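Local structure of class II aldolase/adducin N-terminal domain-containing protein (Thermoplasma acidophilum, 3M4R) at residues F75-A86 with Y100-P111. The protein is of unknown function, but forms the zinc-binding class II aldolase/adducin domain of a larger protein, probably an oxidoreductase of carbohydrate metabolism. Numbering follows the deposited sequence. Where two conformers were deposited one is given.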
# COMPACT_ATOMS: atom_id res chain seq x y z
N PHE A 75 2.91 11.61 6.12
CA PHE A 75 2.03 10.55 6.56
C PHE A 75 0.91 11.14 7.36
O PHE A 75 1.13 11.72 8.44
CB PHE A 75 2.79 9.47 7.32
CG PHE A 75 3.64 8.67 6.39
CD1 PHE A 75 4.93 9.13 6.05
CD2 PHE A 75 3.11 7.59 5.70
CE1 PHE A 75 5.69 8.44 5.07
CE2 PHE A 75 3.87 6.90 4.72
CZ PHE A 75 5.16 7.33 4.41
N THR A 76 -0.29 10.99 6.84
CA THR A 76 -1.50 11.61 7.43
C THR A 76 -2.15 10.51 8.24
O THR A 76 -2.24 9.35 7.80
CB THR A 76 -2.38 12.17 6.33
OG1 THR A 76 -1.78 13.40 5.82
CG2 THR A 76 -3.89 12.46 6.80
N GLY A 77 -2.60 10.88 9.45
CA GLY A 77 -3.22 9.94 10.38
C GLY A 77 -4.70 9.76 10.14
O GLY A 77 -5.45 10.75 10.23
N ILE A 78 -5.12 8.51 9.92
CA ILE A 78 -6.53 8.15 9.72
C ILE A 78 -6.95 7.22 10.83
O ILE A 78 -6.25 6.24 11.15
CB ILE A 78 -6.75 7.48 8.31
CG1 ILE A 78 -6.30 8.42 7.19
CG2 ILE A 78 -8.22 7.02 8.08
CD1 ILE A 78 -7.10 9.75 7.02
N ARG A 79 -8.06 7.50 11.45
CA ARG A 79 -8.55 6.62 12.52
C ARG A 79 -8.92 5.28 11.93
O ARG A 79 -9.71 5.22 11.02
CB ARG A 79 -9.77 7.21 13.22
CG ARG A 79 -9.54 8.57 13.84
CD ARG A 79 -10.79 9.19 14.49
NE ARG A 79 -10.31 10.37 15.18
CZ ARG A 79 -9.95 10.43 16.45
NH1 ARG A 79 -10.12 9.40 17.27
NH2 ARG A 79 -9.46 11.56 16.91
N MSE A 80 -8.35 4.19 12.46
CA MSE A 80 -8.65 2.86 11.95
C MSE A 80 -10.07 2.46 12.27
O MSE A 80 -10.71 1.82 11.45
CB MSE A 80 -7.69 1.78 12.48
CG MSE A 80 -6.38 1.73 11.63
SE MSE A 80 -6.63 1.06 9.80
CE MSE A 80 -7.14 -0.73 10.37
N ASP A 81 -10.58 2.84 13.44
CA ASP A 81 -11.98 2.58 13.76
C ASP A 81 -12.89 3.10 12.65
O ASP A 81 -13.76 2.40 12.18
CB ASP A 81 -12.40 3.29 15.05
CG ASP A 81 -12.07 2.50 16.30
OD1 ASP A 81 -11.66 1.32 16.19
OD2 ASP A 81 -12.26 3.07 17.42
N ASP A 82 -12.64 4.33 12.21
CA ASP A 82 -13.41 4.97 11.14
C ASP A 82 -13.21 4.24 9.78
O ASP A 82 -14.15 3.92 9.07
CB ASP A 82 -12.97 6.41 10.97
CG ASP A 82 -13.47 7.34 12.07
OD1 ASP A 82 -14.00 6.84 13.10
OD2 ASP A 82 -13.35 8.58 11.86
N ALA A 83 -11.96 4.00 9.42
CA ALA A 83 -11.68 3.32 8.17
C ALA A 83 -12.28 1.92 8.13
O ALA A 83 -12.88 1.54 7.16
CB ALA A 83 -10.13 3.34 7.87
N LEU A 84 -12.16 1.15 9.20
CA LEU A 84 -12.64 -0.22 9.15
C LEU A 84 -14.16 -0.24 9.12
O LEU A 84 -14.77 -1.22 8.65
CB LEU A 84 -12.15 -1.02 10.38
CG LEU A 84 -10.70 -1.53 10.35
CD1 LEU A 84 -10.33 -2.22 11.70
CD2 LEU A 84 -10.46 -2.49 9.17
N ALA A 85 -14.80 0.82 9.62
CA ALA A 85 -16.26 0.85 9.62
C ALA A 85 -16.77 1.01 8.21
O ALA A 85 -17.89 0.67 7.94
CB ALA A 85 -16.81 2.00 10.51
N ALA A 86 -15.94 1.51 7.31
CA ALA A 86 -16.31 1.70 5.89
C ALA A 86 -16.52 0.38 5.16
O ALA A 86 -17.17 0.35 4.10
CB ALA A 86 -15.19 2.53 5.14
N TYR A 100 -15.18 10.99 3.17
CA TYR A 100 -15.11 10.04 4.32
C TYR A 100 -13.77 10.09 5.00
O TYR A 100 -13.65 10.17 6.24
CB TYR A 100 -15.41 8.62 3.86
CG TYR A 100 -15.64 7.60 4.96
CD1 TYR A 100 -14.59 7.07 5.67
CD2 TYR A 100 -16.94 7.17 5.28
CE1 TYR A 100 -14.80 6.10 6.67
CE2 TYR A 100 -17.15 6.23 6.29
CZ TYR A 100 -16.11 5.72 6.96
OH TYR A 100 -16.37 4.81 7.95
N LEU A 101 -12.74 10.04 4.19
CA LEU A 101 -11.40 10.06 4.70
C LEU A 101 -11.07 11.36 5.45
O LEU A 101 -10.43 11.29 6.48
CB LEU A 101 -10.37 9.78 3.60
CG LEU A 101 -10.36 8.38 2.99
CD1 LEU A 101 -9.45 8.36 1.78
CD2 LEU A 101 -9.93 7.29 4.03
N LYS A 102 -11.54 12.50 4.94
CA LYS A 102 -11.36 13.77 5.58
C LYS A 102 -11.99 13.72 6.95
O LYS A 102 -11.39 14.22 7.92
CB LYS A 102 -11.97 14.93 4.72
CG LYS A 102 -11.75 16.35 5.28
CD LYS A 102 -12.37 17.51 4.34
CE LYS A 102 -11.93 18.97 4.83
NZ LYS A 102 -12.84 20.18 4.61
N LYS A 103 -13.17 13.12 7.06
CA LYS A 103 -13.90 13.10 8.35
C LYS A 103 -13.23 12.10 9.33
O LYS A 103 -13.59 12.04 10.52
CB LYS A 103 -15.34 12.72 8.13
CG LYS A 103 -16.17 13.85 7.46
CD LYS A 103 -17.62 13.39 7.05
CE LYS A 103 -18.36 14.54 6.36
NZ LYS A 103 -19.72 14.09 6.02
N SER A 104 -12.30 11.32 8.80
CA SER A 104 -11.60 10.25 9.56
C SER A 104 -10.17 10.65 9.95
O SER A 104 -9.44 9.88 10.57
CB SER A 104 -11.58 8.95 8.76
OG SER A 104 -12.89 8.57 8.37
N MSE A 105 -9.80 11.89 9.64
CA MSE A 105 -8.43 12.39 9.89
C MSE A 105 -8.27 12.73 11.35
O MSE A 105 -9.09 13.43 11.95
CB MSE A 105 -8.14 13.63 9.06
CG MSE A 105 -7.78 13.32 7.63
SE MSE A 105 -7.79 14.88 6.54
CE MSE A 105 -5.95 15.55 6.95
N VAL A 106 -7.22 12.21 11.96
CA VAL A 106 -6.87 12.57 13.34
C VAL A 106 -6.53 14.06 13.47
O VAL A 106 -6.83 14.68 14.47
CB VAL A 106 -5.72 11.69 13.89
CG1 VAL A 106 -5.94 10.25 13.50
CG2 VAL A 106 -4.36 12.17 13.36
N ASN A 107 -5.95 14.64 12.44
CA ASN A 107 -5.64 16.03 12.45
C ASN A 107 -6.00 16.62 11.11
O ASN A 107 -5.20 16.59 10.17
CB ASN A 107 -4.18 16.34 12.78
CG ASN A 107 -3.91 17.87 12.76
OD1 ASN A 107 -4.80 18.71 12.50
ND2 ASN A 107 -2.69 18.22 13.07
N PRO A 108 -7.17 17.27 11.05
CA PRO A 108 -7.67 17.72 9.75
C PRO A 108 -6.77 18.76 9.06
O PRO A 108 -7.00 19.05 7.90
CB PRO A 108 -9.06 18.29 10.09
CG PRO A 108 -9.53 17.56 11.33
CD PRO A 108 -8.20 17.32 12.12
N SER A 109 -5.77 19.30 9.74
CA SER A 109 -4.88 20.27 9.11
C SER A 109 -3.72 19.59 8.38
O SER A 109 -2.99 20.24 7.64
CB SER A 109 -4.32 21.28 10.12
OG SER A 109 -3.38 20.68 10.98
N GLU A 110 -3.57 18.27 8.54
CA GLU A 110 -2.61 17.53 7.72
C GLU A 110 -2.98 17.51 6.24
O GLU A 110 -4.13 17.77 5.88
CB GLU A 110 -2.44 16.09 8.22
CG GLU A 110 -1.82 16.07 9.55
CD GLU A 110 -1.69 14.66 10.13
OE1 GLU A 110 -2.38 13.73 9.70
OE2 GLU A 110 -0.90 14.51 11.07
N PRO A 111 -1.97 17.25 5.38
CA PRO A 111 -2.29 17.11 3.95
C PRO A 111 -3.25 15.93 3.68
O PRO A 111 -3.27 14.95 4.42
CB PRO A 111 -0.92 16.89 3.30
CG PRO A 111 0.11 17.38 4.34
CD PRO A 111 -0.54 17.01 5.65
O HOH W 1 -4.96 13.43 10.17
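A single antiparallel beta bridge at the sheet's outer edge pairs Ile78 with Met105 (selenomethionine), a non-hydrogen-bonded pair framed by two backbone bonds. Arg79 N meets Ser104 O at 2.9 Å, almost straight (174°), while Val106 N donates to Gly77 O. Ile78 leans its CD1 against CG of Met105 (3.7 Å), and its CG2, anti to the backbone N (chi1 of -58° for CG1), lies over CB of Ser104. In the class II aldolase/adducin domain, strand 75-79 bonds strand 54-61 along one side; here its other side takes the loop that follows helix 94-103. Farther along, Gly77 N reaches the syn lone pair of Glu110 OE1 (2.9 Å), whose OE2 forms a salt bridge with Arg59. A water links Gly77 O and Glu110 OE1 and accepts from Asn107 N. Thr76 OG1 donates to Pro111 O at 2.6 Å, tilted from the carbonyl plane, and also bonds Asn62; its CG2 touches the Met105 methyl CE. At the other end, the helix 80-85 that begins after N-cap Arg79 lies against Tyr100. With CG anti to the backbone N (chi1 -169°), the phenol reaches over to that helix and donates its OH to Asp82 O at 2.6 Å, with Asp82 O near the ring plane, at the edge, and Ala86 CB 3.8 Å from CZ. A phenylalanine here would probably leave Asp82 O without this donor and the ring less firmly fixed. Ser104 OG donates to Tyr100 O from above the carbonyl plane, and both OG and CB of Ser104 pack against CB of Asp82, OG at 3.4 Å.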